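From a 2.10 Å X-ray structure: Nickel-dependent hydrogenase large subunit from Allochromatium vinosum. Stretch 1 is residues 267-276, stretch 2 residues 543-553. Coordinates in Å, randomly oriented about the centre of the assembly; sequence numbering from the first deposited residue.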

ATOM      1  N   PHE B 267     -17.511 -10.727  20.141  1.00 22.77           N
ATOM      2  CA  PHE B 267     -16.681 -11.207  21.271  1.00 23.30           C
ATOM      3  C   PHE B 267     -15.744 -10.114  21.819  1.00 24.35           C
ATOM      4  O   PHE B 267     -15.032 -10.343  22.774  1.00 24.54           O
ATOM      5  N   TYR B 268     -15.757  -8.931  21.217  1.00 23.76           N
ATOM      6  CA  TYR B 268     -14.786  -7.889  21.556  1.00 24.26           C
ATOM      7  C   TYR B 268     -15.434  -6.480  21.730  1.00 25.27           C
ATOM      8  O   TYR B 268     -14.843  -5.457  21.388  1.00 25.26           O
ATOM      9  N   LYS B 269     -16.629  -6.461  22.298  1.00 25.36           N
ATOM     10  CA  LYS B 269     -17.491  -5.313  22.311  1.00 25.40           C
ATOM     11  C   LYS B 269     -16.859  -4.275  23.211  1.00 26.60           C
ATOM     12  O   LYS B 269     -17.039  -3.085  22.956  1.00 25.45           O
ATOM     13  N   ASP B 270     -16.095  -4.703  24.219  1.00 25.43           N
ATOM     14  CA  ASP B 270     -15.361  -3.738  25.071  1.00 27.07           C
ATOM     15  C   ASP B 270     -14.270  -2.953  24.260  1.00 25.39           C
ATOM     16  O   ASP B 270     -13.847  -1.857  24.670  1.00 25.96           O
ATOM     17  N   TRP B 271     -13.897  -3.441  23.078  1.00 24.71           N
ATOM     18  CA  TRP B 271     -12.949  -2.699  22.209  1.00 23.65           C
ATOM     19  C   TRP B 271     -13.710  -1.580  21.518  1.00 24.18           C
ATOM     20  O   TRP B 271     -13.146  -0.821  20.719  1.00 23.18           O
ATOM     21  N   GLY B 272     -15.003  -1.516  21.800  1.00 22.50           N
ATOM     22  CA  GLY B 272     -15.805  -0.369  21.369  1.00 24.35           C
ATOM     23  C   GLY B 272     -15.705   0.747  22.408  1.00 24.53           C
ATOM     24  O   GLY B 272     -16.353   1.782  22.274  1.00 22.85           O
ATOM     25  N   GLU B 273     -14.832   0.596  23.408  1.00 25.58           N
ATOM     26  CA  GLU B 273     -14.739   1.606  24.468  1.00 25.52           C
ATOM     27  C   GLU B 273     -13.353   2.144  24.610  1.00 25.78           C
ATOM     28  O   GLU B 273     -13.060   2.864  25.607  1.00 28.25           O
ATOM     29  N   ARG B 274     -12.468   1.800  23.686  1.00 21.98           N
ATOM     30  CA  ARG B 274     -11.132   2.350  23.762  1.00 24.38           C
ATOM     31  C   ARG B 274     -10.635   2.681  22.371  1.00 21.92           C
ATOM     32  O   ARG B 274     -11.164   2.142  21.387  1.00 23.12           O
ATOM     33  N   GLY B 275      -9.553   3.450  22.301  1.00 21.02           N
ATOM     34  CA  GLY B 275      -8.767   3.559  21.055  1.00 21.13           C
ATOM     35  C   GLY B 275      -9.242   4.684  20.131  1.00 23.85           C
ATOM     36  O   GLY B 275      -9.075   4.633  18.899  1.00 24.88           O
ATOM     37  N   GLU B 276      -9.845   5.717  20.702  1.00 24.22           N
ATOM     38  CA  GLU B 276     -10.164   6.920  19.894  1.00 26.32           C
ATOM     39  C   GLU B 276     -10.073   8.170  20.790  1.00 28.01           C
ATOM     40  O   GLU B 276     -11.011   8.490  21.521  1.00 26.44           O
ATOM     41  N   ILE B 543      -0.282  -7.387  22.592  1.00 26.91           N
ATOM     42  CA  ILE B 543      -1.370  -7.541  21.673  1.00 25.17           C
ATOM     43  C   ILE B 543      -2.382  -6.372  21.753  1.00 25.74           C
ATOM     44  O   ILE B 543      -2.988  -6.030  20.768  1.00 24.80           O
ATOM     45  N   GLU B 544      -2.487  -5.691  22.898  1.00 25.06           N
ATOM     46  CA  GLU B 544      -3.481  -4.635  22.987  1.00 25.34           C
ATOM     47  C   GLU B 544      -3.038  -3.422  22.204  1.00 25.28           C
ATOM     48  O   GLU B 544      -3.852  -2.694  21.674  1.00 25.07           O
ATOM     49  N   ILE B 545      -1.740  -3.172  22.152  1.00 24.56           N
ATOM     50  CA  ILE B 545      -1.225  -2.081  21.337  1.00 23.21           C
ATOM     51  C   ILE B 545      -1.497  -2.388  19.849  1.00 23.84           C
ATOM     52  O   ILE B 545      -2.022  -1.538  19.109  1.00 24.18           O
ATOM     53  N   LEU B 546      -1.187  -3.621  19.441  1.00 23.26           N
ATOM     54  CA  LEU B 546      -1.303  -4.013  18.063  1.00 23.40           C
ATOM     55  C   LEU B 546      -2.758  -3.900  17.621  1.00 23.58           C
ATOM     56  O   LEU B 546      -3.021  -3.465  16.533  1.00 22.38           O
ATOM     57  N   ARG B 547      -3.700  -4.357  18.441  1.00 22.83           N
ATOM     58  CA  ARG B 547      -5.098  -4.317  17.989  1.00 23.92           C
ATOM     59  C   ARG B 547      -5.505  -2.916  17.572  1.00 22.91           C
ATOM     60  O   ARG B 547      -6.135  -2.755  16.555  1.00 23.48           O
ATOM     61  N   THR B 548      -5.139  -1.911  18.373  1.00 21.41           N
ATOM     62  CA  THR B 548      -5.528  -0.531  18.135  1.00 22.30           C
ATOM     63  C   THR B 548      -4.688   0.102  17.034  1.00 22.78           C
ATOM     64  O   THR B 548      -5.246   0.689  16.061  1.00 21.96           O
ATOM     65  N   ILE B 549      -3.382  -0.134  17.078  1.00 21.08           N
ATOM     66  CA  ILE B 549      -2.532   0.443  16.004  1.00 21.33           C
ATOM     67  C   ILE B 549      -2.987  -0.152  14.633  1.00 21.43           C
ATOM     68  O   ILE B 549      -3.190   0.576  13.688  1.00 19.84           O
ATOM     69  N   HIS B 550      -3.202  -1.467  14.560  1.00 21.11           N
ATOM     70  CA  HIS B 550      -3.569  -2.103  13.280  1.00 19.56           C
ATOM     71  C   HIS B 550      -4.944  -1.608  12.827  1.00 20.44           C
ATOM     72  O   HIS B 550      -5.215  -1.527  11.629  1.00 18.73           O
ATOM     73  N   SER B 551      -5.811  -1.220  13.767  1.00 19.64           N
ATOM     74  CA  SER B 551      -7.135  -0.751  13.339  1.00 18.90           C
ATOM     75  C   SER B 551      -7.048   0.513  12.483  1.00 20.08           C
ATOM     76  O   SER B 551      -7.995   0.802  11.778  1.00 20.04           O
ATOM     77  N   PHE B 552      -5.982   1.306  12.618  1.00 20.64           N
ATOM     78  CA  PHE B 552      -5.759   2.471  11.716  1.00 22.23           C
ATOM     79  C   PHE B 552      -5.175   2.097  10.352  1.00 21.89           C
ATOM     80  O   PHE B 552      -5.033   2.972   9.489  1.00 22.54           O
ATOM     81  N   ASP B 553      -4.800   0.822  10.175  1.00 22.02           N
ATOM     82  CA  ASP B 553      -4.215   0.334   8.923  1.00 22.57           C
ATOM     83  C   ASP B 553      -2.970   1.211   8.581  1.00 21.70           C
ATOM     84  O   ASP B 553      -2.922   1.841   7.532  1.00 21.84           O
TER

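The contact between these two stretches is small, burying 352 Å² in all, and is built mainly around one indole. Stretch 1 makes a short 3-10 turn, held by backbone hydrogen bonds such as Trp 271 N to Tyr 268 O at 2.8 Å, and from it the side chain of Trp 271 (chi1 m, chi2 79°) reaches toward the helix of stretch 2. No hydrogen bond crosses between the stretches.

At the start of that helix, Glu 544 meets the tryptophan with its backbone and the root of its side chain: Trp 271 CH2 lies 3.6 Å from Glu 544 O, which sits at the ring edge, and 3.7 Å from Glu 544 CB. Glutamate thus touches the indole through its carbonyl and CB, while its chi1 m, chi2 p conformation leads the carboxylate away from stretch 1, with OE1 hydrogen-bonded elsewhere in the structure. Ile 545 and Leu 546, both chi1 m and chi2 t, point away, their hydrophobic side chains buried apart from this contact.

Arg 547 contributes most from the helix. With chi1 m and the next two angles t, its extended chain passes over one face of the indole, and CD stands 3.9 Å from the centroid of the six-membered ring of Trp 271, only 18° off the ring normal, a CH-pi contact. A long side chain suits this place because its methylenes can cover the ring while its guanidinium continues to Tyr 268 (chi1 m), where Arg 547 NH1 lies 3.4 Å from Tyr 268 CE2. The same NH1 is 3.4 Å from Trp 271 NE1, but both are donors. All three guanidinium nitrogens find hydrogen bonds elsewhere in the structure.

One residue on, Thr 548 (chi1 m) brings OG1 to 3.3 Å from Trp 271 CZ3, near the plane of the ring, while its CG2 packs 4.0 Å from Gly 275 CA. The small branched side chain can thus touch both the indole edge and Gly 275, and OG1 is hydrogen-bonded elsewhere in the structure. Here the backbones approach most closely, 6.0 Å between the CA atoms of Gly 275 and Thr 548. Glycine fits twice over: its positive phi would jam a CB against the preceding carbonyl oxygen, and a CB would also lie a tight 3.2 Å from Thr 548 OG1.

Ser 551 (chi1 p) turns its hydroxyl back on the helix, OG donating to Thr 548 O at 2.6 Å. Phe 552 (chi1 m) starts sideways, but its ring end comes nearer, with CZ 4.4 Å from Gly 275 O.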

ATOM      1  CB  PHE B 267     -15.851 -12.446  20.841  1.00 23.80           C
ATOM      2  CG  PHE B 267     -16.704 -13.722  20.666  1.00 26.16           C
ATOM      3  CD1 PHE B 267     -17.342 -13.988  19.464  1.00 26.57           C
ATOM      4  CD2 PHE B 267     -16.861 -14.632  21.727  1.00 25.04           C
ATOM      5  CE1 PHE B 267     -18.124 -15.157  19.309  1.00 26.62           C
ATOM      6  CE2 PHE B 267     -17.670 -15.805  21.579  1.00 23.87           C
ATOM      7  CZ  PHE B 267     -18.287 -16.037  20.382  1.00 25.72           C
ATOM      8  CB  TYR B 268     -13.731  -7.836  20.436  1.00 22.43           C
ATOM      9  CG  TYR B 268     -12.818  -9.063  20.438  1.00 22.03           C
ATOM     10  CD1 TYR B 268     -12.902 -10.001  19.421  1.00 20.54           C
ATOM     11  CD2 TYR B 268     -11.914  -9.297  21.496  1.00 25.10           C
ATOM     12  CE1 TYR B 268     -12.079 -11.112  19.422  1.00 23.05           C
ATOM     13  CE2 TYR B 268     -11.094 -10.416  21.516  1.00 24.70           C
ATOM     14  CZ  TYR B 268     -11.159 -11.305  20.462  1.00 22.81           C
ATOM     15  OH  TYR B 268     -10.302 -12.403  20.381  1.00 21.97           O
ATOM     16  CB  LYS B 269     -18.875  -5.683  22.870  1.00 25.23           C
ATOM     17  CG  LYS B 269     -19.802  -6.398  21.827  1.00 26.37           C
ATOM     18  CD  LYS B 269     -21.064  -6.921  22.599  1.00 30.96           C
ATOM     19  CE  LYS B 269     -21.960  -7.730  21.703  1.00 29.25           C
ATOM     20  NZ  LYS B 269     -23.342  -7.894  22.279  1.00 30.26           N
ATOM     21  CB  ASP B 270     -14.708  -4.425  26.287  1.00 25.27           C
ATOM     22  CG  ASP B 270     -13.724  -5.516  25.869  1.00 31.69           C
ATOM     23  OD1 ASP B 270     -12.530  -5.467  26.258  1.00 30.23           O
ATOM     24  OD2 ASP B 270     -14.124  -6.407  25.076  1.00 35.48           O
ATOM     25  CB  TRP B 271     -12.225  -3.655  21.205  1.00 23.00           C
ATOM     26  CG  TRP B 271     -11.126  -4.365  21.971  1.00 23.69           C
ATOM     27  CD1 TRP B 271     -11.277  -5.434  22.811  1.00 26.25           C
ATOM     28  CD2 TRP B 271      -9.768  -3.925  22.116  1.00 23.96           C
ATOM     29  NE1 TRP B 271     -10.077  -5.724  23.432  1.00 24.73           N
ATOM     30  CE2 TRP B 271      -9.132  -4.825  23.031  1.00 26.22           C
ATOM     31  CE3 TRP B 271      -9.013  -2.866  21.543  1.00 19.76           C
ATOM     32  CZ2 TRP B 271      -7.786  -4.677  23.434  1.00 24.85           C
ATOM     33  CZ3 TRP B 271      -7.675  -2.768  21.856  1.00 22.68           C
ATOM     34  CH2 TRP B 271      -7.068  -3.654  22.837  1.00 24.30           C
ATOM     35  CB  GLU B 273     -15.199   1.029  25.834  1.00 26.29           C
ATOM     36  CG  GLU B 273     -16.650   0.465  25.779  1.00 33.36           C
ATOM     37  CD  GLU B 273     -17.060  -0.199  27.112  1.00 42.02           C
ATOM     38  OE1 GLU B 273     -16.866   0.478  28.152  1.00 46.90           O
ATOM     39  OE2 GLU B 273     -17.582  -1.365  27.112  1.00 39.29           O
ATOM     40  CB  ARG B 274     -10.148   1.369  24.502  1.00 22.75           C
ATOM     41  CG  ARG B 274      -9.954   0.005  23.875  1.00 23.22           C
ATOM     42  CD  ARG B 274      -9.045  -0.932  24.736  1.00 27.56           C
ATOM     43  NE  ARG B 274      -9.643  -1.140  26.061  1.00 31.60           N
ATOM     44  CZ  ARG B 274     -10.476  -2.151  26.328  1.00 35.65           C
ATOM     45  NH1 ARG B 274     -10.719  -3.109  25.396  1.00 30.69           N
ATOM     46  NH2 ARG B 274     -11.010  -2.254  27.524  1.00 33.08           N
ATOM     47  CB  GLU B 276     -11.538   6.816  19.197  1.00 26.55           C
ATOM     48  CG  GLU B 276     -11.707   7.791  17.991  1.00 27.30           C
ATOM     49  CD  GLU B 276     -11.835   9.298  18.449  1.00 32.22           C
ATOM     50  OE1 GLU B 276     -10.873  10.089  18.284  1.00 26.92           O
ATOM     51  OE2 GLU B 276     -12.895   9.682  18.973  1.00 29.78           O
ATOM     52  CB  ILE B 543      -2.017  -8.878  21.921  1.00 27.08           C
ATOM     53  CG1 ILE B 543      -2.985  -9.268  20.799  1.00 26.27           C
ATOM     54  CG2 ILE B 543      -2.683  -8.889  23.275  1.00 25.24           C
ATOM     55  CD1 ILE B 543      -3.285 -10.803  20.777  1.00 28.49           C
ATOM     56  CB  GLU B 544      -3.728  -4.217  24.439  1.00 25.54           C
ATOM     57  CG  GLU B 544      -4.225  -5.373  25.395  1.00 25.26           C
ATOM     58  CD  GLU B 544      -3.095  -6.145  26.099  1.00 29.52           C
ATOM     59  OE1 GLU B 544      -3.351  -6.743  27.171  1.00 31.04           O
ATOM     60  OE2 GLU B 544      -1.944  -6.201  25.603  1.00 28.63           O
ATOM     61  CB  ILE B 545       0.273  -1.864  21.626  1.00 23.24           C
ATOM     62  CG1 ILE B 545       0.420  -1.101  22.944  1.00 24.97           C
ATOM     63  CG2 ILE B 545       0.949  -1.068  20.458  1.00 21.18           C
ATOM     64  CD1 ILE B 545       1.947  -0.926  23.409  1.00 25.97           C
ATOM     65  CB  LEU B 546      -0.790  -5.453  17.865  1.00 23.15           C
ATOM     66  CG  LEU B 546       0.705  -5.692  18.189  1.00 27.59           C
ATOM     67  CD1 LEU B 546       1.066  -7.154  17.878  1.00 29.42           C
ATOM     68  CD2 LEU B 546       1.607  -4.770  17.428  1.00 25.76           C
ATOM     69  CB  ARG B 547      -6.042  -4.787  19.125  1.00 22.45           C
ATOM     70  CG  ARG B 547      -6.104  -6.241  19.230  1.00 28.28           C
ATOM     71  CD  ARG B 547      -6.892  -6.709  20.465  1.00 32.52           C
ATOM     72  NE  ARG B 547      -6.898  -8.147  20.464  1.00 29.75           N
ATOM     73  CZ  ARG B 547      -7.632  -8.929  21.240  1.00 30.14           C
ATOM     74  NH1 ARG B 547      -8.395  -8.428  22.204  1.00 32.43           N
ATOM     75  NH2 ARG B 547      -7.546 -10.233  21.074  1.00 26.62           N
ATOM     76  CB  THR B 548      -5.486   0.286  19.428  1.00 21.62           C
ATOM     77  OG1 THR B 548      -6.583  -0.108  20.256  1.00 24.10           O
ATOM     78  CG2 THR B 548      -5.632   1.828  19.177  1.00 22.08           C
ATOM     79  CB  ILE B 549      -1.004   0.254  16.297  1.00 20.54           C
ATOM     80  CG1 ILE B 549      -0.512   1.151  17.468  1.00 22.41           C
ATOM     81  CG2 ILE B 549      -0.127   0.513  15.065  1.00 19.21           C
ATOM     82  CD1 ILE B 549      -0.842   2.618  17.375  1.00 18.24           C
ATOM     83  CB  HIS B 550      -3.605  -3.623  13.404  1.00 17.27           C
ATOM     84  CG  HIS B 550      -2.252  -4.255  13.510  1.00 20.19           C
ATOM     85  ND1 HIS B 550      -2.010  -5.373  14.287  1.00 20.92           N
ATOM     86  CD2 HIS B 550      -1.081  -3.971  12.884  1.00 22.63           C
ATOM     87  CE1 HIS B 550      -0.747  -5.741  14.135  1.00 23.76           C
ATOM     88  NE2 HIS B 550      -0.163  -4.907  13.294  1.00 21.93           N
ATOM     89  CB  SER B 551      -8.092  -0.498  14.527  1.00 19.47           C
ATOM     90  OG  SER B 551      -7.703   0.651  15.307  1.00 19.06           O
ATOM     91  CB  PHE B 552      -4.798   3.526  12.371  1.00 21.56           C
ATOM     92  CG  PHE B 552      -5.410   4.292  13.501  1.00 23.38           C
ATOM     93  CD1 PHE B 552      -6.061   5.491  13.257  1.00 21.87           C
ATOM     94  CD2 PHE B 552      -5.232   3.875  14.836  1.00 23.08           C
ATOM     95  CE1 PHE B 552      -6.596   6.270  14.282  1.00 18.74           C
ATOM     96  CE2 PHE B 552      -5.779   4.638  15.893  1.00 22.24           C
ATOM     97  CZ  PHE B 552      -6.445   5.827  15.633  1.00 24.66           C
ATOM     98  CB  ASP B 553      -5.314   0.445   7.821  1.00 22.02           C
ATOM     99  CG  ASP B 553      -4.966  -0.285   6.499  1.00 24.14           C
ATOM    100  OD1 ASP B 553      -5.805  -0.166   5.556  1.00 24.80           O
ATOM    101  OD2 ASP B 553      -3.857  -0.870   6.340  1.00 19.98           O
TER